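Local structure of UTP-glucose-1-phosphate uridylyltransferase 2 (Trypanosoma brucei, 3GUE) at residues Val79-Asn83 / Asn219-Ala225; Pro189-Tyr195 / Leu348-Met352; Pro368-Phe372 / Arg396-Cys400. The protein probably catalyses the reaction of UTP with alpha-D-glucose 1-phosphate to give UDP-glucose and diphosphate, and is seen here with UDP-glucose bound. One frame throughout, in Å; residues are numbered along the deposited sequence. Where two conformers were deposited one is given.

In the fold
All three contacts touch one UDP-glucose in the GT-A-like nucleotidyltransferase core, interaction 3 only through Phe372. Interaction 1 sets strand 77-83 against the loop that follows its parallel neighbour, strand 214-219. Interaction 2, its centre about 15 Å away, brings the chain from strand 344-349 against the loop leading into helix 194-201; Leu82 packs on His191 and Met352, and Leu80 on Val194. Along the chain the segments of interactions 1 and 2 alternate, so the two closures interlock. Interaction 3 follows both, about 13 Å from interaction 1 between centres and 25 Å from interaction 2. Gly224 and Leu223 meet Arg396 and Leu397, tying strand 397-399 to the ligand-binding loop 219-225.

Interaction 1: Val79-Asn83 / Asn219-Ala225; sequences VLKLN and NGDNLGA. With UPG (uridine-5'-diphosphate-glucose), chain C.
This is a buried contact between a strand end and a loop at the heart of the mixed sheet: strand 77-83 runs parallel to strand 214-219, and the chain leaving the latter turns across its tip beside UDP-glucose. Val79 to Leu82 are extended. The backbones come closest at Leu82 and Gly220, with CA atoms 5.1 Å apart, and Leu82 O lies 3.0 Å from Gly220 N. From Asn219 to Asn222 the chain makes a type I turn, with Asn222 N bonded to Asn219 O at 3.2 Å. An Asx turn follows, Gly224 N donating to Asn222 OD1 at 3.0 Å; that oxygen also accepts from Ala373 N. Gly220 has no room for a side chain, since a CB would sit 2.5 Å from Leu82 O.

Lys81 leaves its strand sideways and bends over the turn, with chi1 at -104° and chi2 m. Its CD rests 3.6 Å from Gly220 CA. NZ, whose strongest partner is Ser218 OG, donates to Asn222 O at 3.0 Å; a water accepts from NZ at 3.2 Å and lies 2.7 Å from Ala225 O. On Leu82 (m, t), CD1 lies 3.7 Å from Asn219 OD1.

The ligand is held from the same turn: Gly220 N donates to ribose O3C at 3.0 Å, and Asn219 ND2 to glucose O5' at 2.9 Å. Asp221 OD2 makes a salt bridge with Lys376, itself bonded to the ligand. Chemically, the buried ammonium of Lys81 is met by neutral oxygens, which fasten the same turn whose Asn219 and Gly220 bind the two sugars.

Interaction 2: Pro189-Tyr195 / Leu348-Met352; sequences PGHGDVY and LEVAM. With UPG (uridine-5'-diphosphate-glucose), chain C.
The uridine and diphosphate end of the UDP-glucose pocket is built here, where residues 189-195, running into helix 194-201, lie against residues 348-352, continuing from strand 344-349. CA atoms approach to 4.5 Å at Pro189 and Glu349 and to 3.6 Å at Gly192 and Met352. Backbone bonds set the register: Val350 N donates to Pro189 O (2.9 Å), and Gly192 N to Val350 O (2.9 Å). CA-H...O contacts add to them, Glu349 CA to Pro189 O at 3.1 Å and Gly190 CA to Val350 O at 3.3 Å.

Two glycines make this closeness possible. At Gly190 a CB would fall 2.1 Å from Val350 O, and phi/psi of 102/158 would also jam it against the preceding carbonyl; at Gly192 it would fall 2.5 Å from Val350 CG2. From His191 to Asp193 the angles are helical, with Val194 N bonded to His191 O at 3.0 Å.

His191 (chi1 p, chi2 68°) bridges protein and ligand through the edge of its ring: ND1 accepts from Met352 N at 3.2 Å, and NE2 donates to phosphate oxygen O1B at 2.6 Å. Gly190 N gives uracil O4 a weak bond of 2.8 Å. Tyr195 (m) points toward the 348-352 segment, and its OH donates to Met352 O at 2.5 Å, while Val194 CG1 packs on Met352 CB at 3.9 Å. The Met352 side chain continues to strands 77-83 and 300-309. A glycine-rich loop running into a helix, with a weak backbone bond to uracil and histidine on the phosphate, fits the nucleotide site of a UDPGP-family uridylyltransferase.

Interaction 3: Pro368-Phe372 / Arg396-Cys400; sequences PRERF and RLVLC. With UPG (uridine-5'-diphosphate-glucose), chain C.
A single 3-10 turn, Arg369-Arg371, packs against strand 397-399, half of a two-stranded antiparallel sheet at the edge of the nucleotidyltransferase core. Backbone bonds Arg371 N to Pro368 O and Phe372 N to Arg369 O, both 3.1 Å, shape the turn; Glu370 and Val398 are nearest, their CA atoms 5.2 Å apart.

Direct polar contact centres on Glu370 and Arg396. Arg396 NH1 makes a weak bond to Glu370 O (2.9 Å) and also reaches Gly224 O, while its NE pairs with Asp394. The Glu370 side chain, folded m, m, brings OE1 to 2.5 Å from Leu399 O, so the acid is probably protonated.

In close packing, Glu370 OE1 lies 3.1 Å from Val398 CB.

Water fills the gap: one molecule lies 2.6 Å from Glu370 O and 2.8 Å from Leu397 O, another accepts from Leu399 N and lies near Arg369 O, both at 3.0 Å.

Ligand contact comes from Phe372: its ring edge meets the glucose, CE1 lying 3.4 Å from O6'.

Interaction 1: Val79-Asn83 / Asn219-Ala225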
# COMPACT_ATOMS: atom_id res chain seq x y z
N VAL A 79 -9.01 -9.10 11.01
CA VAL A 79 -8.49 -7.92 10.31
C VAL A 79 -6.98 -7.93 10.38
O VAL A 79 -6.39 -8.23 11.42
CB VAL A 79 -9.09 -6.59 10.85
CG1 VAL A 79 -8.47 -5.37 10.12
CG2 VAL A 79 -10.60 -6.59 10.68
N LEU A 80 -6.37 -7.65 9.23
CA LEU A 80 -4.93 -7.41 9.15
C LEU A 80 -4.69 -6.08 8.46
O LEU A 80 -5.26 -5.80 7.39
CB LEU A 80 -4.23 -8.53 8.36
CG LEU A 80 -2.71 -8.55 8.11
CD1 LEU A 80 -1.89 -8.43 9.33
CD2 LEU A 80 -2.33 -9.83 7.38
N LYS A 81 -3.88 -5.24 9.10
CA LYS A 81 -3.41 -4.00 8.46
C LYS A 81 -1.94 -4.18 8.12
O LYS A 81 -1.14 -4.55 8.99
CB LYS A 81 -3.62 -2.82 9.43
CG LYS A 81 -4.83 -1.91 9.11
CD LYS A 81 -4.51 -1.00 7.91
CE LYS A 81 -5.37 0.28 7.86
NZ LYS A 81 -6.51 0.16 6.89
N LEU A 82 -1.58 -3.98 6.85
CA LEU A 82 -0.19 -4.04 6.40
C LEU A 82 0.60 -2.86 7.03
O LEU A 82 0.13 -1.73 7.05
CB LEU A 82 -0.11 -4.00 4.86
CG LEU A 82 -0.91 -5.06 4.08
CD1 LEU A 82 -0.80 -4.88 2.55
CD2 LEU A 82 -0.55 -6.52 4.50
N ASN A 83 1.81 -3.14 7.50
CA ASN A 83 2.60 -2.14 8.24
C ASN A 83 4.12 -2.36 8.11
O ASN A 83 4.89 -1.94 8.97
CB ASN A 83 2.15 -2.16 9.72
CG ASN A 83 2.66 -0.97 10.51
OD1 ASN A 83 2.55 0.19 10.08
ND2 ASN A 83 3.26 -1.25 11.65
N ASN A 219 -4.04 -1.66 3.25
CA ASN A 219 -2.86 -0.85 3.41
C ASN A 219 -2.87 -0.07 4.70
O ASN A 219 -3.89 0.51 5.08
CB ASN A 219 -2.73 0.11 2.21
CG ASN A 219 -2.25 -0.59 0.93
OD1 ASN A 219 -1.80 -1.74 0.95
ND2 ASN A 219 -2.32 0.13 -0.18
N GLY A 220 -1.74 -0.04 5.42
CA GLY A 220 -1.65 0.84 6.60
C GLY A 220 -1.90 2.33 6.37
O GLY A 220 -2.30 3.05 7.29
N ASP A 221 -1.64 2.80 5.16
CA ASP A 221 -1.85 4.21 4.74
C ASP A 221 -3.30 4.55 4.32
O ASP A 221 -3.66 5.72 4.20
CB ASP A 221 -0.89 4.59 3.61
CG ASP A 221 -1.11 3.76 2.34
OD1 ASP A 221 -1.84 4.21 1.44
OD2 ASP A 221 -0.57 2.64 2.25
N ASN A 222 -4.14 3.53 4.17
CA ASN A 222 -5.52 3.71 3.69
C ASN A 222 -6.51 3.68 4.83
O ASN A 222 -6.93 2.62 5.27
CB ASN A 222 -5.90 2.64 2.65
CG ASN A 222 -7.34 2.81 2.14
OD1 ASN A 222 -7.95 3.87 2.31
ND2 ASN A 222 -7.87 1.78 1.50
N LEU A 223 -6.89 4.86 5.30
CA LEU A 223 -7.74 4.98 6.47
C LEU A 223 -9.21 4.99 6.04
O LEU A 223 -10.11 5.25 6.83
CB LEU A 223 -7.34 6.24 7.26
CG LEU A 223 -5.91 6.22 7.86
CD1 LEU A 223 -5.54 7.55 8.45
CD2 LEU A 223 -5.80 5.13 8.93
N GLY A 224 -9.45 4.67 4.77
CA GLY A 224 -10.83 4.52 4.27
C GLY A 224 -11.36 3.09 4.32
O GLY A 224 -12.57 2.85 4.22
N ALA A 225 -10.43 2.14 4.42
CA ALA A 225 -10.72 0.70 4.38
C ALA A 225 -11.76 0.33 5.44
O ALA A 225 -11.71 0.83 6.56
CB ALA A 225 -9.42 -0.13 4.54
N1 UPG C . 4.13 -3.21 3.00
C2 UPG C . 4.40 -4.31 3.83
N3 UPG C . 5.47 -5.12 3.48
C4 UPG C . 6.26 -4.89 2.38
C5 UPG C . 5.98 -3.80 1.54
C6 UPG C . 4.92 -2.96 1.83
O2 UPG C . 3.77 -4.60 4.86
O4 UPG C . 7.20 -5.67 2.17
C1C UPG C . 2.98 -2.30 3.33
C2C UPG C . 3.16 -0.78 3.34
O2C UPG C . 3.74 -0.35 4.58
C3C UPG C . 1.71 -0.34 3.23
C4C UPG C . 1.13 -1.36 2.26
O4C UPG C . 1.99 -2.53 2.31
O3C UPG C . 1.07 -0.52 4.49
C5C UPG C . 1.13 -0.83 0.79
O5C UPG C . 2.41 -0.67 0.24
PA UPG C . 2.77 0.60 -0.68
O1A UPG C . 2.24 1.78 0.07
O2A UPG C . 4.17 0.58 -1.12
O3A UPG C . 1.77 0.36 -1.97
PB UPG C . 2.10 -0.46 -3.33
O1B UPG C . 2.58 -1.80 -2.95
O2B UPG C . 2.89 0.37 -4.29
O3B UPG C . 0.62 -0.49 -3.95
C1' UPG C . -0.44 -1.24 -3.25
C2' UPG C . -0.97 -2.33 -4.17
C3' UPG C . -1.47 -1.64 -5.44
C4' UPG C . -2.60 -0.67 -5.06
C5' UPG C . -2.09 0.37 -4.03
C6' UPG C . -3.25 1.12 -3.42
O2' UPG C . 0.06 -3.27 -4.52
O3' UPG C . -1.89 -2.63 -6.37
O4' UPG C . -3.09 0.00 -6.22
O5' UPG C . -1.43 -0.26 -2.89
O6' UPG C . -2.76 2.30 -2.77
O HOH W 1 -9.31 1.74 7.36

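Interaction 2: Pro189-Tyr195 / Leu348-Met352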
# COMPACT_ATOMS: atom_id res chain seq x y z
N PRO A 189 10.19 -8.34 1.67
CA PRO A 189 10.02 -8.75 0.26
C PRO A 189 8.66 -8.40 -0.42
O PRO A 189 8.26 -9.09 -1.36
CB PRO A 189 10.21 -10.25 0.33
CG PRO A 189 9.79 -10.65 1.72
CD PRO A 189 9.93 -9.45 2.61
N GLY A 190 7.97 -7.37 0.07
CA GLY A 190 6.66 -6.94 -0.47
C GLY A 190 5.56 -7.45 0.44
O GLY A 190 5.80 -8.37 1.21
N HIS A 191 4.38 -6.81 0.39
CA HIS A 191 3.18 -7.31 1.05
C HIS A 191 2.65 -8.66 0.49
O HIS A 191 1.91 -9.36 1.16
CB HIS A 191 2.09 -6.20 1.16
CG HIS A 191 1.88 -5.42 -0.11
ND1 HIS A 191 1.34 -5.97 -1.25
CD2 HIS A 191 2.23 -4.15 -0.44
CE1 HIS A 191 1.33 -5.07 -2.22
NE2 HIS A 191 1.87 -3.95 -1.76
N GLY A 192 3.08 -9.06 -0.71
CA GLY A 192 2.81 -10.41 -1.21
C GLY A 192 3.30 -11.48 -0.26
O GLY A 192 2.81 -12.63 -0.32
N ASP A 193 4.24 -11.09 0.62
CA ASP A 193 4.90 -11.92 1.63
C ASP A 193 3.90 -12.44 2.65
O ASP A 193 4.12 -13.46 3.29
CB ASP A 193 5.99 -11.09 2.33
CG ASP A 193 7.02 -11.92 3.11
OD1 ASP A 193 7.37 -13.06 2.70
OD2 ASP A 193 7.56 -11.40 4.11
N VAL A 194 2.77 -11.74 2.79
CA VAL A 194 1.75 -12.11 3.78
C VAL A 194 1.30 -13.59 3.80
O VAL A 194 1.08 -14.16 4.87
CB VAL A 194 0.51 -11.17 3.68
CG1 VAL A 194 -0.26 -11.37 2.34
CG2 VAL A 194 -0.39 -11.37 4.90
N TYR A 195 1.19 -14.21 2.63
CA TYR A 195 0.61 -15.55 2.55
C TYR A 195 1.56 -16.58 3.17
O TYR A 195 1.16 -17.35 4.05
CB TYR A 195 0.22 -15.90 1.10
CG TYR A 195 -0.71 -14.89 0.42
CD1 TYR A 195 -2.03 -14.68 0.87
CD2 TYR A 195 -0.26 -14.14 -0.66
CE1 TYR A 195 -2.88 -13.74 0.24
CE2 TYR A 195 -1.10 -13.22 -1.30
CZ TYR A 195 -2.40 -13.02 -0.84
OH TYR A 195 -3.23 -12.10 -1.50
N LEU A 348 13.86 -7.69 -4.87
CA LEU A 348 12.93 -8.69 -5.34
C LEU A 348 11.72 -8.67 -4.38
O LEU A 348 11.89 -8.77 -3.17
CB LEU A 348 13.58 -10.07 -5.37
CG LEU A 348 14.88 -10.26 -6.16
CD1 LEU A 348 15.19 -11.75 -6.26
CD2 LEU A 348 14.85 -9.64 -7.53
N GLU A 349 10.52 -8.50 -4.93
CA GLU A 349 9.32 -8.24 -4.14
C GLU A 349 8.12 -8.84 -4.84
O GLU A 349 8.09 -8.89 -6.08
CB GLU A 349 9.07 -6.73 -4.03
CG GLU A 349 10.01 -5.96 -3.12
CD GLU A 349 10.49 -4.69 -3.78
OE1 GLU A 349 10.41 -4.63 -5.02
OE2 GLU A 349 10.94 -3.76 -3.08
N VAL A 350 7.12 -9.25 -4.05
CA VAL A 350 5.80 -9.63 -4.56
C VAL A 350 4.66 -8.80 -3.97
O VAL A 350 4.80 -8.22 -2.88
CB VAL A 350 5.49 -11.12 -4.28
CG1 VAL A 350 6.22 -12.00 -5.24
CG2 VAL A 350 5.84 -11.47 -2.82
N ALA A 351 3.52 -8.74 -4.68
CA ALA A 351 2.33 -7.97 -4.26
C ALA A 351 1.17 -8.93 -3.90
O ALA A 351 0.88 -9.89 -4.65
CB ALA A 351 1.92 -7.02 -5.35
N MET A 352 0.51 -8.66 -2.79
CA MET A 352 -0.53 -9.59 -2.33
C MET A 352 -1.69 -9.66 -3.34
O MET A 352 -2.41 -10.66 -3.41
CB MET A 352 -0.98 -9.26 -0.91
CG MET A 352 -1.68 -7.93 -0.78
SD MET A 352 -2.64 -7.87 0.74
CE MET A 352 -3.75 -6.54 0.32
N1 UPG C . 4.13 -3.21 3.00
C2 UPG C . 4.40 -4.31 3.83
N3 UPG C . 5.47 -5.12 3.48
C4 UPG C . 6.26 -4.89 2.38
C5 UPG C . 5.98 -3.80 1.54
C6 UPG C . 4.92 -2.96 1.83
O2 UPG C . 3.77 -4.60 4.86
O4 UPG C . 7.20 -5.67 2.17
C1C UPG C . 2.98 -2.30 3.33
C2C UPG C . 3.16 -0.78 3.34
O2C UPG C . 3.74 -0.35 4.58
C3C UPG C . 1.71 -0.34 3.23
C4C UPG C . 1.13 -1.36 2.26
O4C UPG C . 1.99 -2.53 2.31
O3C UPG C . 1.07 -0.52 4.49
C5C UPG C . 1.13 -0.83 0.79
O5C UPG C . 2.41 -0.67 0.24
PA UPG C . 2.77 0.60 -0.68
O1A UPG C . 2.24 1.78 0.07
O2A UPG C . 4.17 0.58 -1.12
O3A UPG C . 1.77 0.36 -1.97
PB UPG C . 2.10 -0.46 -3.33
O1B UPG C . 2.58 -1.80 -2.95
O2B UPG C . 2.89 0.37 -4.29
O3B UPG C . 0.62 -0.49 -3.95
C1' UPG C . -0.44 -1.24 -3.25
C2' UPG C . -0.97 -2.33 -4.17
C3' UPG C . -1.47 -1.64 -5.44
C4' UPG C . -2.60 -0.67 -5.06
C5' UPG C . -2.09 0.37 -4.03
C6' UPG C . -3.25 1.12 -3.42
O2' UPG C . 0.06 -3.27 -4.52
O3' UPG C . -1.89 -2.63 -6.37
O4' UPG C . -3.09 0.00 -6.22
O5' UPG C . -1.43 -0.26 -2.89
O6' UPG C . -2.76 2.30 -2.77

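Interaction 3: Pro368-Phe372 / Arg396-Cys400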
# COMPACT_ATOMS: atom_id res chain seq x y z
N PRO A 368 -17.13 2.21 -3.89
CA PRO A 368 -17.06 3.66 -3.87
C PRO A 368 -15.68 4.19 -3.40
O PRO A 368 -15.01 3.57 -2.58
CB PRO A 368 -18.16 4.05 -2.88
CG PRO A 368 -19.05 2.85 -2.78
CD PRO A 368 -18.16 1.68 -2.98
N ARG A 369 -15.27 5.33 -3.95
CA ARG A 369 -14.03 5.97 -3.54
C ARG A 369 -13.92 6.18 -2.03
O ARG A 369 -12.83 6.32 -1.54
CB ARG A 369 -13.84 7.31 -4.26
CG ARG A 369 -12.44 7.89 -4.11
CD ARG A 369 -11.61 7.67 -5.36
NE ARG A 369 -10.19 7.94 -5.16
CZ ARG A 369 -9.21 7.30 -5.80
NH1 ARG A 369 -9.50 6.33 -6.65
NH2 ARG A 369 -7.94 7.58 -5.56
N GLU A 370 -15.02 6.18 -1.27
CA GLU A 370 -14.86 6.50 0.15
C GLU A 370 -14.16 5.37 0.94
O GLU A 370 -13.80 5.54 2.10
CB GLU A 370 -16.15 7.03 0.80
CG GLU A 370 -16.83 8.19 0.00
CD GLU A 370 -16.07 9.52 0.03
OE1 GLU A 370 -16.01 10.13 1.12
OE2 GLU A 370 -15.58 9.98 -1.04
N ARG A 371 -13.90 4.24 0.27
CA ARG A 371 -13.11 3.16 0.88
C ARG A 371 -11.61 3.18 0.59
O ARG A 371 -10.90 2.22 0.94
CB ARG A 371 -13.68 1.79 0.47
CG ARG A 371 -15.11 1.60 0.90
CD ARG A 371 -15.53 0.18 0.76
NE ARG A 371 -16.94 0.07 1.11
CZ ARG A 371 -17.65 -1.06 1.06
NH1 ARG A 371 -17.10 -2.19 0.66
NH2 ARG A 371 -18.93 -1.03 1.39
N PHE A 372 -11.14 4.24 -0.05
CA PHE A 372 -9.77 4.30 -0.57
C PHE A 372 -9.27 5.77 -0.50
O PHE A 372 -9.68 6.59 -1.29
CB PHE A 372 -9.76 3.75 -2.02
CG PHE A 372 -8.39 3.71 -2.67
CD1 PHE A 372 -7.34 2.99 -2.11
CD2 PHE A 372 -8.18 4.35 -3.89
CE1 PHE A 372 -6.09 2.95 -2.72
CE2 PHE A 372 -6.93 4.31 -4.52
CZ PHE A 372 -5.88 3.61 -3.94
N ARG A 396 -13.04 6.79 10.07
CA ARG A 396 -12.37 6.61 8.79
C ARG A 396 -12.03 7.99 8.25
O ARG A 396 -12.56 9.00 8.73
CB ARG A 396 -13.24 5.81 7.81
CG ARG A 396 -13.38 4.34 8.17
CD ARG A 396 -14.04 3.51 7.06
NE ARG A 396 -15.37 4.01 6.74
CZ ARG A 396 -15.72 4.51 5.56
NH1 ARG A 396 -14.84 4.54 4.57
NH2 ARG A 396 -16.97 4.96 5.38
N LEU A 397 -11.11 8.04 7.31
CA LEU A 397 -10.86 9.27 6.55
C LEU A 397 -11.40 9.09 5.15
O LEU A 397 -11.14 8.09 4.49
CB LEU A 397 -9.38 9.61 6.52
CG LEU A 397 -8.96 10.32 7.81
CD1 LEU A 397 -8.81 9.37 8.97
CD2 LEU A 397 -7.68 11.04 7.60
N VAL A 398 -12.18 10.07 4.71
CA VAL A 398 -12.91 9.96 3.43
C VAL A 398 -12.91 11.31 2.69
O VAL A 398 -12.94 12.37 3.31
CB VAL A 398 -14.37 9.53 3.64
CG1 VAL A 398 -14.43 8.14 4.36
CG2 VAL A 398 -15.11 10.58 4.43
N LEU A 399 -12.88 11.24 1.37
CA LEU A 399 -12.88 12.42 0.53
C LEU A 399 -14.18 13.17 0.79
O LEU A 399 -15.24 12.55 0.99
CB LEU A 399 -12.78 12.01 -0.96
CG LEU A 399 -12.65 13.13 -1.99
CD1 LEU A 399 -11.29 13.79 -1.91
CD2 LEU A 399 -12.87 12.55 -3.38
N CYS A 400 -14.09 14.49 0.85
CA CYS A 400 -15.22 15.37 1.01
C CYS A 400 -16.23 15.25 -0.14
O CYS A 400 -15.88 14.91 -1.29
CB CYS A 400 -14.76 16.83 1.16
SG CYS A 400 -14.02 17.57 -0.33
N1 UPG C . 4.13 -3.21 3.00
C2 UPG C . 4.40 -4.31 3.83
N3 UPG C . 5.47 -5.12 3.48
C4 UPG C . 6.26 -4.89 2.38
C5 UPG C . 5.98 -3.80 1.54
C6 UPG C . 4.92 -2.96 1.83
O2 UPG C . 3.77 -4.60 4.86
O4 UPG C . 7.20 -5.67 2.17
C1C UPG C . 2.98 -2.30 3.33
C2C UPG C . 3.16 -0.78 3.34
O2C UPG C . 3.74 -0.35 4.58
C3C UPG C . 1.71 -0.34 3.23
C4C UPG C . 1.13 -1.36 2.26
O4C UPG C . 1.99 -2.53 2.31
O3C UPG C . 1.07 -0.52 4.49
C5C UPG C . 1.13 -0.83 0.79
O5C UPG C . 2.41 -0.67 0.24
PA UPG C . 2.77 0.60 -0.68
O1A UPG C . 2.24 1.78 0.07
O2A UPG C . 4.17 0.58 -1.12
O3A UPG C . 1.77 0.36 -1.97
PB UPG C . 2.10 -0.46 -3.33
O1B UPG C . 2.58 -1.80 -2.95
O2B UPG C . 2.89 0.37 -4.29
O3B UPG C . 0.62 -0.49 -3.95
C1' UPG C . -0.44 -1.24 -3.25
C2' UPG C . -0.97 -2.33 -4.17
C3' UPG C . -1.47 -1.64 -5.44
C4' UPG C . -2.60 -0.67 -5.06
C5' UPG C . -2.09 0.37 -4.03
C6' UPG C . -3.25 1.12 -3.42
O2' UPG C . 0.06 -3.27 -4.52
O3' UPG C . -1.89 -2.63 -6.37
O4' UPG C . -3.09 0.00 -6.22
O5' UPG C . -1.43 -0.26 -2.89
O6' UPG C . -2.76 2.30 -2.77
O HOH W 2 -11.98 8.77 0.03
O HOH W 3 -11.75 7.11 1.97
O HOH W 4 -16.58 12.67 -2.73